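Local coordinates for protein phosphonate monoester hydrolase (PDB 4UPK) that is a hydrolase of the sulfatase family, a branch of the alkaline phosphatase superfamily, found in an assembly of four chains, at residues 91-97 and 409-413; 188-192 and 203-207; 515-519 and 534-538. All coordinates share one frame. Residues are numbered along the deposited sequence.

How the contacts relate
Contact 1 is buried, whereas contacts 2 and 3 are partly so and lie farther from the centre of the chain. Contacts 1 and 3 are neighbours, centres about 10 Å apart: Arg536 of contact 3 forms a salt bridge with Asp411 of contact 1, and Tyr537 OH probably hydrogen-bonds to Asp411 O. Contact 2 stands on the opposite side of the chain's centre, about 40 Å from contact 1 and 49 Å from contact 3, centre to centre. The chemistry differs: a carboxylate meets a helix start in contact 1, backbone groups and a water join two parts of one loop in contact 2, and a guanidinium stacks on an imidazole in contact 3, beside another subunit.

Contact 1: residues 91-97 and 409-413; sequences TGQYAMN and AVDGR
The carboxylate of Asp411 (chi1 m) overlaps the turn leading into the helix that starts at Ala95. Its OD2 accepts from Tyr94 N, at the N-cap position, over 2.8 Å and from Asn97 ND2 over 2.7 Å, while it packs 3.3 Å from Gln93 CA. The segments cross obliquely, coming closest at Gly92 with Val410 (CA-CA 4.9 Å) and Gln93 with Asp411 (CA-CA 4.8 Å). Gly92 leaves the preceding helix with positive phi (74/16), and an ideal CB there would clash with Val410 CG1. Its O receives Gly412 N at 3.0 Å and, weakly, Asp411 N at 2.8 Å. Gln93 (chi1 m, chi2 t) extends past Ala409, CG lying 3.2 Å from Ala409 O. Water 1 bridges Tyr94 OH (2.7 Å) and Asp411 O (2.9 Å); Tyr94 OH also bonds to Glu390. Arg536 neutralises the same carboxylate through OD1. Thr91 and Gly92 are the Thr-Gly that closes the C-X-P-S-R-X-X-X-L-T-G signature of sulfatases.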
ATOM      1  N   THR A  91       9.062  19.666   1.967  1.00 19.04           N
ATOM      2  CA  THR A  91       8.433  19.083   0.755  1.00 18.29           C
ATOM      3  C   THR A  91       8.729  19.880  -0.515  1.00 20.22           C
ATOM      4  O   THR A  91       8.562  19.338  -1.606  1.00 20.79           O
ATOM      5  CB  THR A  91       6.904  18.900   0.887  1.00 23.24           C
ATOM      6  OG1 THR A  91       6.265  20.180   0.962  1.00 21.43           O
ATOM      7  CG2 THR A  91       6.495  17.988   2.045  1.00 23.02           C
ATOM      8  N   GLY A  92       9.128  21.147  -0.381  1.00 14.53           N
ATOM      9  CA  GLY A  92       9.395  22.000  -1.539  1.00 13.90           C
ATOM     10  C   GLY A  92       8.137  22.468  -2.258  1.00 16.16           C
ATOM     11  O   GLY A  92       8.214  22.964  -3.389  1.00 14.93           O
ATOM     12  N   GLN A  93       6.965  22.350  -1.587  1.00 13.93           N
ATOM     13  CA  GLN A  93       5.654  22.723  -2.137  1.00 13.16           C
ATOM     14  C   GLN A  93       5.002  23.854  -1.358  1.00 15.88           C
ATOM     15  O   GLN A  93       5.209  23.975  -0.153  1.00 15.38           O
ATOM     16  CB  GLN A  93       4.676  21.526  -2.089  1.00 13.70           C
ATOM     17  CG  GLN A  93       5.135  20.259  -2.775  1.00 15.61           C
ATOM     18  CD  GLN A  93       4.098  19.164  -2.707  1.00 26.18           C
ATOM     19  OE1 GLN A  93       2.907  19.393  -2.504  1.00 19.29           O
ATOM     20  NE2 GLN A  93       4.518  17.945  -2.943  1.00 23.42           N
ATOM     21  N   TYR A  94       4.142  24.621  -2.029  1.00 12.25           N
ATOM     22  CA  TYR A  94       3.323  25.654  -1.402  1.00 11.04           C
ATOM     23  C   TYR A  94       2.269  24.924  -0.531  1.00 13.01           C
ATOM     24  O   TYR A  94       1.931  23.784  -0.825  1.00 12.70           O
ATOM     25  CB  TYR A  94       2.608  26.498  -2.477  1.00 11.53           C
ATOM     26  CG  TYR A  94       3.526  27.408  -3.266  1.00 14.30           C
ATOM     27  CD1 TYR A  94       4.115  28.521  -2.674  1.00 15.26           C
ATOM     28  CD2 TYR A  94       3.722  27.218  -4.633  1.00 15.95           C
ATOM     29  CE1 TYR A  94       4.923  29.388  -3.408  1.00 14.59           C
ATOM     30  CE2 TYR A  94       4.553  28.060  -5.370  1.00 16.59           C
ATOM     31  CZ  TYR A  94       5.149  29.148  -4.757  1.00 21.33           C
ATOM     32  OH  TYR A  94       5.990  29.957  -5.486  1.00 17.88           O
ATOM     33  N   ALA A  95       1.787  25.567   0.534  1.00  9.77           N
ATOM     34  CA  ALA A  95       0.756  25.045   1.422  1.00  9.75           C
ATOM     35  C   ALA A  95      -0.511  24.694   0.628  1.00 16.27           C
ATOM     36  O   ALA A  95      -1.214  23.781   1.052  1.00 16.57           O
ATOM     37  CB  ALA A  95       0.437  26.068   2.514  1.00 10.25           C
ATOM     38  N   MET A  96      -0.806  25.410  -0.521  1.00 13.30           N
ATOM     39  CA  MET A  96      -1.966  25.139  -1.396  1.00 12.13           C
ATOM     40  C   MET A  96      -1.855  23.764  -2.048  1.00 16.32           C
ATOM     41  O   MET A  96      -2.853  23.177  -2.428  1.00 16.56           O
ATOM     42  CB  MET A  96      -2.231  26.266  -2.435  1.00 13.78           C
ATOM     43  CG  MET A  96      -1.088  26.558  -3.397  1.00 16.01           C
ATOM     44  SD  MET A  96      -1.441  28.019  -4.408  1.00 18.48           S
ATOM     45  CE  MET A  96       0.081  28.141  -5.308  1.00 15.64           C
ATOM     46  N   ASN A  97      -0.635  23.242  -2.123  1.00 15.50           N
ATOM     47  CA  ASN A  97      -0.343  21.937  -2.681  1.00 16.84           C
ATOM     48  C   ASN A  97      -0.142  20.848  -1.613  1.00 20.36           C
ATOM     49  O   ASN A  97      -0.784  19.782  -1.702  1.00 20.36           O
ATOM     50  CB  ASN A  97       0.833  22.034  -3.656  1.00 17.69           C
ATOM     51  CG  ASN A  97       0.447  22.776  -4.913  1.00 28.01           C
ATOM     52  OD1 ASN A  97      -0.711  22.776  -5.326  1.00 18.81           O
ATOM     53  ND2 ASN A  97       1.389  23.439  -5.542  1.00 22.09           N
ATOM     54  N   ALA A 409       6.276  17.318  -8.206  1.00 20.13           N
ATOM     55  CA  ALA A 409       5.453  17.842  -7.102  1.00 19.86           C
ATOM     56  C   ALA A 409       6.079  19.102  -6.449  1.00 21.00           C
ATOM     57  O   ALA A 409       5.355  19.943  -5.922  1.00 19.95           O
ATOM     58  CB  ALA A 409       5.258  16.761  -6.045  1.00 21.02           C
ATOM     59  N   VAL A 410       7.416  19.223  -6.505  1.00 16.81           N
ATOM     60  CA  VAL A 410       8.165  20.340  -5.936  1.00 15.72           C
ATOM     61  C   VAL A 410       7.913  21.633  -6.721  1.00 21.92           C
ATOM     62  O   VAL A 410       8.243  21.733  -7.912  1.00 22.28           O
ATOM     63  CB  VAL A 410       9.678  19.995  -5.740  1.00 18.50           C
ATOM     64  CG1 VAL A 410      10.497  21.205  -5.313  1.00 17.38           C
ATOM     65  CG2 VAL A 410       9.858  18.853  -4.745  1.00 17.51           C
ATOM     66  N   ASP A 411       7.308  22.613  -6.039  1.00 19.32           N
ATOM     67  CA  ASP A 411       6.992  23.948  -6.574  1.00 19.40           C
ATOM     68  C   ASP A 411       8.218  24.860  -6.609  1.00 24.98           C
ATOM     69  O   ASP A 411       8.277  25.766  -7.446  1.00 24.65           O
ATOM     70  CB  ASP A 411       5.892  24.620  -5.739  1.00 20.00           C
ATOM     71  CG  ASP A 411       4.538  23.933  -5.794  1.00 19.53           C
ATOM     72  OD1 ASP A 411       4.082  23.602  -6.910  1.00 21.54           O
ATOM     73  OD2 ASP A 411       3.916  23.773  -4.729  1.00 14.16           O
ATOM     74  N   GLY A 412       9.158  24.628  -5.679  1.00 21.52           N
ATOM     75  CA  GLY A 412      10.394  25.391  -5.561  1.00 19.93           C
ATOM     76  C   GLY A 412      11.382  25.117  -6.662  1.00 23.26           C
ATOM     77  O   GLY A 412      11.293  24.102  -7.352  1.00 23.48           O
ATOM     78  N   ARG A 413      12.331  26.036  -6.831  1.00 19.41           N
ATOM     79  CA  ARG A 413      13.373  25.957  -7.841  1.00 19.35           C
ATOM     80  C   ARG A 413      14.751  26.042  -7.182  1.00 24.28           C
ATOM     81  O   ARG A 413      14.948  26.803  -6.231  1.00 22.86           O
ATOM     82  CB  ARG A 413      13.199  27.079  -8.877  1.00 18.66           C
ATOM     83  CG  ARG A 413      11.965  26.908  -9.767  1.00 21.06           C
ATOM     84  CD  ARG A 413      11.818  28.021 -10.785  1.00 18.03           C
ATOM     85  NE  ARG A 413      12.955  28.103 -11.709  1.00 21.89           N
ATOM     86  CZ  ARG A 413      13.121  29.075 -12.601  1.00 35.64           C
ATOM     87  NH1 ARG A 413      12.216  30.035 -12.722  1.00 23.42           N
ATOM     88  NH2 ARG A 413      14.194  29.097 -13.372  1.00 26.05           N
TER
HETATM   89  O   HOH W   1       7.820  28.546  -6.948  1.00 28.35           O

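Contact 2: residues 188-192 and 203-207; sequences VYVPR and GPAMY
Val188 opens the first segment with near-helical backbone angles (-60/-33) and chi1 t; its side chain packs on Met206 (CG2 to Met206 CE 4.1 Å) and on Tyr207 (CG1 to Tyr207 CE2 3.7 Å). The Tyr207 ring (chi1 p) also passes 3.4 Å from Val188 O at CE2, and it meets Trp171 of helix 169-177 edge-to-face. Tyr189 points its CA-to-CB bond away and hydrogen-bonds through OH to Tyr185. At Val190 the chain becomes extended, and water 2 fills the gap between the segments: it donates to Val188 O (2.6 Å) and Val190 O (2.7 Å) and accepts from Met206 N (2.7 Å). Pro191 (-65/142) comes nearest in backbone terms, its CA 4.6 Å from that of Gly203, with CB 3.4 Å from Gly203 O. Arg192 N then donates to Pro204 O at 2.8 Å, and Arg192 O receives a CA-H...O contact from Gly203 CA at 3.5 Å; an ideal CB on Gly203 would clash with that oxygen. The Arg192 side chain (t, t, m) lays one guanidinium face over Pro204 CG and gives a weak bond from NH2 to Met206 O at 3.4 Å. The segments run roughly opposite ways; polar ties are mostly main-chain and water-mediated, while apolar side chains supply much of the buried surface, so closing the ten-residue loop depends on both.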
ATOM      1  N   VAL A 188      10.682  24.409  34.273  1.00 18.71           N
ATOM      2  CA  VAL A 188      11.999  24.550  33.629  1.00 18.24           C
ATOM      3  C   VAL A 188      12.140  25.938  32.910  1.00 19.59           C
ATOM      4  O   VAL A 188      13.218  26.508  32.879  1.00 18.25           O
ATOM      5  CB  VAL A 188      12.179  23.341  32.641  1.00 22.07           C
ATOM      6  CG1 VAL A 188      13.327  23.544  31.658  1.00 22.54           C
ATOM      7  CG2 VAL A 188      12.324  22.019  33.381  1.00 21.22           C
ATOM      8  N   TYR A 189      11.035  26.466  32.373  1.00 15.97           N
ATOM      9  CA  TYR A 189      10.971  27.712  31.590  1.00 14.91           C
ATOM     10  C   TYR A 189      10.695  28.988  32.388  1.00 14.96           C
ATOM     11  O   TYR A 189      10.674  30.083  31.811  1.00 12.40           O
ATOM     12  CB  TYR A 189       9.945  27.541  30.453  1.00 15.31           C
ATOM     13  CG  TYR A 189      10.325  26.454  29.482  1.00 17.86           C
ATOM     14  CD1 TYR A 189      11.368  26.636  28.577  1.00 20.84           C
ATOM     15  CD2 TYR A 189       9.682  25.217  29.500  1.00 18.46           C
ATOM     16  CE1 TYR A 189      11.739  25.631  27.689  1.00 21.97           C
ATOM     17  CE2 TYR A 189      10.043  24.202  28.611  1.00 18.62           C
ATOM     18  CZ  TYR A 189      11.069  24.419  27.702  1.00 25.94           C
ATOM     19  OH  TYR A 189      11.439  23.456  26.799  1.00 27.40           O
ATOM     20  N   VAL A 190      10.462  28.839  33.707  1.00 12.10           N
ATOM     21  CA  VAL A 190      10.181  29.954  34.616  1.00 11.65           C
ATOM     22  C   VAL A 190      11.519  30.661  34.951  1.00 15.33           C
ATOM     23  O   VAL A 190      12.443  29.995  35.430  1.00 14.01           O
ATOM     24  CB  VAL A 190       9.398  29.498  35.888  1.00 14.80           C
ATOM     25  CG1 VAL A 190       9.150  30.660  36.844  1.00 14.44           C
ATOM     26  CG2 VAL A 190       8.076  28.823  35.516  1.00 14.09           C
ATOM     27  N   PRO A 191      11.649  31.981  34.663  1.00 12.59           N
ATOM     28  CA  PRO A 191      12.888  32.692  34.999  1.00 13.85           C
ATOM     29  C   PRO A 191      13.086  32.762  36.512  1.00 19.88           C
ATOM     30  O   PRO A 191      12.110  32.885  37.268  1.00 20.70           O
ATOM     31  CB  PRO A 191      12.662  34.097  34.414  1.00 15.35           C
ATOM     32  CG  PRO A 191      11.529  33.956  33.443  1.00 19.00           C
ATOM     33  CD  PRO A 191      10.666  32.905  34.068  1.00 15.41           C
ATOM     34  N   ARG A 192      14.333  32.630  36.955  1.00 16.16           N
ATOM     35  CA  ARG A 192      14.686  32.680  38.375  1.00 17.07           C
ATOM     36  C   ARG A 192      14.194  33.995  38.988  1.00 19.63           C
ATOM     37  O   ARG A 192      14.532  35.071  38.485  1.00 17.15           O
ATOM     38  CB  ARG A 192      16.204  32.558  38.552  1.00 18.96           C
ATOM     39  CG  ARG A 192      16.679  32.135  39.932  1.00 32.57           C
ATOM     40  CD  ARG A 192      18.179  31.847  39.906  1.00 57.73           C
ATOM     41  NE  ARG A 192      18.559  30.757  38.983  1.00 67.10           N
ATOM     42  CZ  ARG A 192      19.815  30.414  38.696  1.00 78.01           C
ATOM     43  NH1 ARG A 192      20.834  31.071  39.241  1.00 66.75           N
ATOM     44  NH2 ARG A 192      20.060  29.414  37.861  1.00 55.60           N
ATOM     45  N   GLY A 203      14.888  37.250  34.515  1.00 13.87           N
ATOM     46  CA  GLY A 203      15.595  36.437  35.492  1.00 12.33           C
ATOM     47  C   GLY A 203      16.326  35.317  34.764  1.00 17.19           C
ATOM     48  O   GLY A 203      15.867  34.856  33.711  1.00 15.23           O
ATOM     49  N   PRO A 204      17.517  34.911  35.235  1.00 17.94           N
ATOM     50  CA  PRO A 204      18.235  33.814  34.544  1.00 19.14           C
ATOM     51  C   PRO A 204      17.453  32.485  34.560  1.00 24.82           C
ATOM     52  O   PRO A 204      16.656  32.251  35.460  1.00 25.35           O
ATOM     53  CB  PRO A 204      19.558  33.711  35.317  1.00 20.97           C
ATOM     54  CG  PRO A 204      19.252  34.244  36.669  1.00 24.96           C
ATOM     55  CD  PRO A 204      18.225  35.339  36.460  1.00 20.50           C
ATOM     56  N   ALA A 205      17.647  31.631  33.563  1.00 21.24           N
ATOM     57  CA  ALA A 205      16.967  30.335  33.532  1.00 20.30           C
ATOM     58  C   ALA A 205      17.434  29.453  34.705  1.00 23.89           C
ATOM     59  O   ALA A 205      18.530  29.661  35.224  1.00 23.20           O
ATOM     60  CB  ALA A 205      17.223  29.639  32.204  1.00 20.29           C
ATOM     61  N   MET A 206      16.579  28.503  35.134  1.00 21.60           N
ATOM     62  CA  MET A 206      16.804  27.513  36.209  1.00 21.43           C
ATOM     63  C   MET A 206      18.111  26.732  35.948  1.00 21.44           C
ATOM     64  O   MET A 206      18.856  26.423  36.875  1.00 19.46           O
ATOM     65  CB  MET A 206      15.586  26.541  36.276  1.00 24.45           C
ATOM     66  CG  MET A 206      15.818  25.231  37.078  1.00 29.21           C
ATOM     67  SD  MET A 206      14.865  23.780  36.471  1.00 33.94           S
ATOM     68  CE  MET A 206      15.854  23.320  35.060  1.00 30.36           C
ATOM     69  N   TYR A 207      18.367  26.422  34.670  1.00 18.01           N
ATOM     70  CA  TYR A 207      19.534  25.676  34.197  1.00 17.06           C
ATOM     71  C   TYR A 207      20.695  26.601  33.814  1.00 20.09           C
ATOM     72  O   TYR A 207      20.476  27.714  33.319  1.00 19.44           O
ATOM     73  CB  TYR A 207      19.143  24.747  33.014  1.00 16.93           C
ATOM     74  CG  TYR A 207      18.262  25.419  31.982  1.00 19.15           C
ATOM     75  CD1 TYR A 207      18.814  26.169  30.943  1.00 21.41           C
ATOM     76  CD2 TYR A 207      16.872  25.320  32.049  1.00 19.24           C
ATOM     77  CE1 TYR A 207      18.004  26.804  29.997  1.00 22.78           C
ATOM     78  CE2 TYR A 207      16.055  25.982  31.134  1.00 19.85           C
ATOM     79  CZ  TYR A 207      16.623  26.714  30.103  1.00 28.26           C
ATOM     80  OH  TYR A 207      15.811  27.342  29.191  1.00 30.35           O
TER
HETATM   81  O   HOH W   2      14.231  28.718  33.806  1.00 10.88           O

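Contact 3: residues 515-519 and 534-538; sequences RNMDH and QRRYD
Arg536 and His519 account for most of the buried surface. Their CA atoms are 8.0 Å apart, the nearest pair across the segments, and both CA-to-CB bonds point toward the other side. With chi1, chi2 and chi3 all t, the Arg536 side chain is fully extended and lays its guanidinium flat on the His519 ring, centres 3.7 Å apart and planes at 12°. This is a parallel stack of a guanidinium on an imidazole; Arg536 CD adds an off-centre CH-pi contact, 4.0 Å from the ring centroid, and Arg536 NH1 comes within 3.5 Å of His519 CB. The imidazole (chi1 m) is oriented by a bond from its own ND1 to Met517 O, 2.6 Å long, which ties the turn 517-519 together. Its NE2 bonds to Ser455 of the second subunit, and the guanidinium makes a salt bridge to Asp411 of the same chain. Between the segments lies the two-stranded antiparallel hairpin of strands 524-527 and 530-533, so the stack joins the chain entering this hairpin from helix 499-515 to the C-terminal tail leaving it, next to a subunit interface. Asn516, just past the end of that helix with chi1 m, brings OD1 to 3.2 Å from Arg536 NH2, near the guanidinium plane, while its ND2 bonds to His512 O. Water 3 accepts from His519 N at 2.9 Å and, weakly, from Arg536 NH1 at 3.4 Å, so that it links the backbone of the first segment to the arginine's tip.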
ATOM      1  N   ARG A 515      -0.897  28.724 -11.983  1.00 16.77           N
ATOM      2  CA  ARG A 515       0.391  28.225 -12.488  1.00 16.19           C
ATOM      3  C   ARG A 515       1.078  27.248 -11.541  1.00 20.72           C
ATOM      4  O   ARG A 515       2.021  26.557 -11.946  1.00 21.20           O
ATOM      5  CB  ARG A 515       1.345  29.370 -12.818  1.00 12.30           C
ATOM      6  CG  ARG A 515       1.009  30.119 -14.095  1.00 16.47           C
ATOM      7  CD  ARG A 515       1.753  31.439 -14.069  1.00 31.00           C
ATOM      8  NE  ARG A 515       1.482  32.250 -15.253  1.00 42.88           N
ATOM      9  CZ  ARG A 515       1.847  33.518 -15.394  1.00 55.03           C
ATOM     10  NH1 ARG A 515       2.486  34.146 -14.412  1.00 43.83           N
ATOM     11  NH2 ARG A 515       1.564  34.175 -16.511  1.00 36.08           N
ATOM     12  N   ASN A 516       0.630  27.199 -10.288  1.00 16.80           N
ATOM     13  CA  ASN A 516       1.222  26.325  -9.281  1.00 15.48           C
ATOM     14  C   ASN A 516       0.192  25.419  -8.608  1.00 18.44           C
ATOM     15  O   ASN A 516       0.144  25.353  -7.377  1.00 19.15           O
ATOM     16  CB  ASN A 516       2.082  27.119  -8.256  1.00 14.25           C
ATOM     17  CG  ASN A 516       3.195  27.918  -8.882  1.00 26.01           C
ATOM     18  OD1 ASN A 516       4.306  27.429  -9.113  1.00 20.17           O
ATOM     19  ND2 ASN A 516       2.882  29.144  -9.260  1.00 12.89           N
ATOM     20  N   MET A 517      -0.604  24.686  -9.420  1.00 13.05           N
ATOM     21  CA  MET A 517      -1.542  23.684  -8.918  1.00 12.25           C
ATOM     22  C   MET A 517      -0.741  22.394  -8.728  1.00 17.39           C
ATOM     23  O   MET A 517       0.408  22.347  -9.174  1.00 17.82           O
ATOM     24  CB  MET A 517      -2.710  23.467  -9.879  1.00 13.70           C
ATOM     25  CG  MET A 517      -3.791  24.495  -9.733  1.00 15.73           C
ATOM     26  SD  MET A 517      -5.181  24.108 -10.812  1.00 20.01           S
ATOM     27  CE  MET A 517      -4.657  24.873 -12.281  1.00 16.34           C
ATOM     28  N   ASP A 518      -1.313  21.372  -8.053  1.00 13.93           N
ATOM     29  CA  ASP A 518      -0.612  20.111  -7.768  1.00 14.27           C
ATOM     30  C   ASP A 518       0.007  19.427  -9.003  1.00 20.32           C
ATOM     31  O   ASP A 518      -0.724  18.934  -9.861  1.00 20.77           O
ATOM     32  CB  ASP A 518      -1.511  19.145  -6.970  1.00 16.05           C
ATOM     33  CG  ASP A 518      -0.759  18.078  -6.187  1.00 27.94           C
ATOM     34  OD1 ASP A 518       0.336  17.668  -6.631  1.00 29.06           O
ATOM     35  OD2 ASP A 518      -1.273  17.636  -5.150  1.00 36.56           O
ATOM     36  N   HIS A 519       1.358  19.395  -9.078  1.00 19.09           N
ATOM     37  CA  HIS A 519       2.110  18.801 -10.207  1.00 19.66           C
ATOM     38  C   HIS A 519       2.569  17.332 -10.015  1.00 23.37           C
ATOM     39  O   HIS A 519       3.357  16.841 -10.834  1.00 22.83           O
ATOM     40  CB  HIS A 519       3.327  19.680 -10.565  1.00 19.74           C
ATOM     41  CG  HIS A 519       3.014  20.848 -11.435  1.00 22.14           C
ATOM     42  ND1 HIS A 519       2.266  21.915 -10.972  1.00 22.70           N
ATOM     43  CD2 HIS A 519       3.414  21.112 -12.699  1.00 24.09           C
ATOM     44  CE1 HIS A 519       2.233  22.786 -11.962  1.00 22.09           C
ATOM     45  NE2 HIS A 519       2.877  22.330 -13.033  1.00 23.20           N
ATOM     46  N   GLN A 534       7.019  14.424 -18.215  1.00 29.12           N
ATOM     47  CA  GLN A 534       7.623  15.669 -18.672  1.00 28.46           C
ATOM     48  C   GLN A 534       8.175  16.384 -17.437  1.00 30.37           C
ATOM     49  O   GLN A 534       7.467  16.509 -16.441  1.00 29.14           O
ATOM     50  CB  GLN A 534       6.578  16.542 -19.400  1.00 30.07           C
ATOM     51  CG  GLN A 534       7.117  17.819 -20.056  1.00 49.20           C
ATOM     52  CD  GLN A 534       8.179  17.575 -21.115  1.00 67.64           C
ATOM     53  OE1 GLN A 534       7.938  16.956 -22.166  1.00 58.54           O
ATOM     54  NE2 GLN A 534       9.381  18.081 -20.871  1.00 61.96           N
ATOM     55  N   ARG A 535       9.449  16.798 -17.493  1.00 27.29           N
ATOM     56  CA  ARG A 535      10.182  17.512 -16.442  1.00 27.54           C
ATOM     57  C   ARG A 535       9.564  18.902 -16.237  1.00 30.06           C
ATOM     58  O   ARG A 535       9.340  19.609 -17.217  1.00 30.07           O
ATOM     59  CB  ARG A 535      11.660  17.628 -16.846  1.00 28.69           C
ATOM     60  CG  ARG A 535      12.586  18.073 -15.737  1.00 43.97           C
ATOM     61  CD  ARG A 535      14.006  17.588 -15.996  1.00 56.94           C
ATOM     62  NE  ARG A 535      14.864  18.614 -16.594  1.00 69.19           N
ATOM     63  CZ  ARG A 535      15.980  19.085 -16.034  1.00 86.22           C
ATOM     64  NH1 ARG A 535      16.385  18.624 -14.855  1.00 67.38           N
ATOM     65  NH2 ARG A 535      16.695  20.021 -16.649  1.00 76.63           N
ATOM     66  N   ARG A 536       9.252  19.265 -14.972  1.00 25.42           N
ATOM     67  CA  ARG A 536       8.590  20.536 -14.635  1.00 24.29           C
ATOM     68  C   ARG A 536       9.467  21.743 -14.864  1.00 28.54           C
ATOM     69  O   ARG A 536       9.033  22.738 -15.466  1.00 26.72           O
ATOM     70  CB  ARG A 536       8.056  20.524 -13.187  1.00 21.64           C
ATOM     71  CG  ARG A 536       7.157  21.703 -12.867  1.00 19.56           C
ATOM     72  CD  ARG A 536       6.766  21.727 -11.407  1.00 29.09           C
ATOM     73  NE  ARG A 536       6.139  23.000 -11.031  1.00 25.40           N
ATOM     74  CZ  ARG A 536       5.443  23.188  -9.917  1.00 30.96           C
ATOM     75  NH1 ARG A 536       5.267  22.189  -9.060  1.00  8.24           N
ATOM     76  NH2 ARG A 536       4.900  24.377  -9.657  1.00 15.68           N
ATOM     77  N   TYR A 537      10.689  21.664 -14.335  1.00 27.53           N
ATOM     78  CA  TYR A 537      11.631  22.752 -14.392  1.00 27.75           C
ATOM     79  C   TYR A 537      12.771  22.625 -15.373  1.00 36.55           C
ATOM     80  O   TYR A 537      13.611  21.716 -15.317  1.00 36.42           O
ATOM     81  CB  TYR A 537      12.028  23.227 -12.999  1.00 27.62           C
ATOM     82  CG  TYR A 537      10.886  23.883 -12.244  1.00 26.99           C
ATOM     83  CD1 TYR A 537      10.293  25.053 -12.714  1.00 28.43           C
ATOM     84  CD2 TYR A 537      10.455  23.381 -11.015  1.00 26.74           C
ATOM     85  CE1 TYR A 537       9.299  25.705 -11.985  1.00 27.51           C
ATOM     86  CE2 TYR A 537       9.465  24.027 -10.275  1.00 26.01           C
ATOM     87  CZ  TYR A 537       8.896  25.195 -10.762  1.00 28.45           C
ATOM     88  OH  TYR A 537       7.903  25.836 -10.065  1.00 20.71           O
ATOM     89  N   ASP A 538      12.696  23.556 -16.327  1.00 35.69           N
ATOM     90  CA  ASP A 538      13.498  23.927 -17.487  1.00 43.30           C
ATOM     91  C   ASP A 538      14.914  23.377 -17.579  1.00 54.56           C
ATOM     92  O   ASP A 538      15.635  23.394 -16.557  1.00 57.55           O
ATOM     93  CB  ASP A 538      13.483  25.468 -17.600  1.00 45.10           C
ATOM     94  CG  ASP A 538      12.334  26.102 -16.820  1.00 50.99           C
ATOM     95  OD1 ASP A 538      11.155  25.784 -17.130  1.00 50.29           O
ATOM     96  OD2 ASP A 538      12.611  26.845 -15.848  1.00 54.56           O
ATOM     97  OXT ASP A 538      15.316  22.994 -18.702  1.00 71.81           O
TER
HETATM   98  O   HOH W   3       2.828  20.864  -7.075  1.00 12.76           O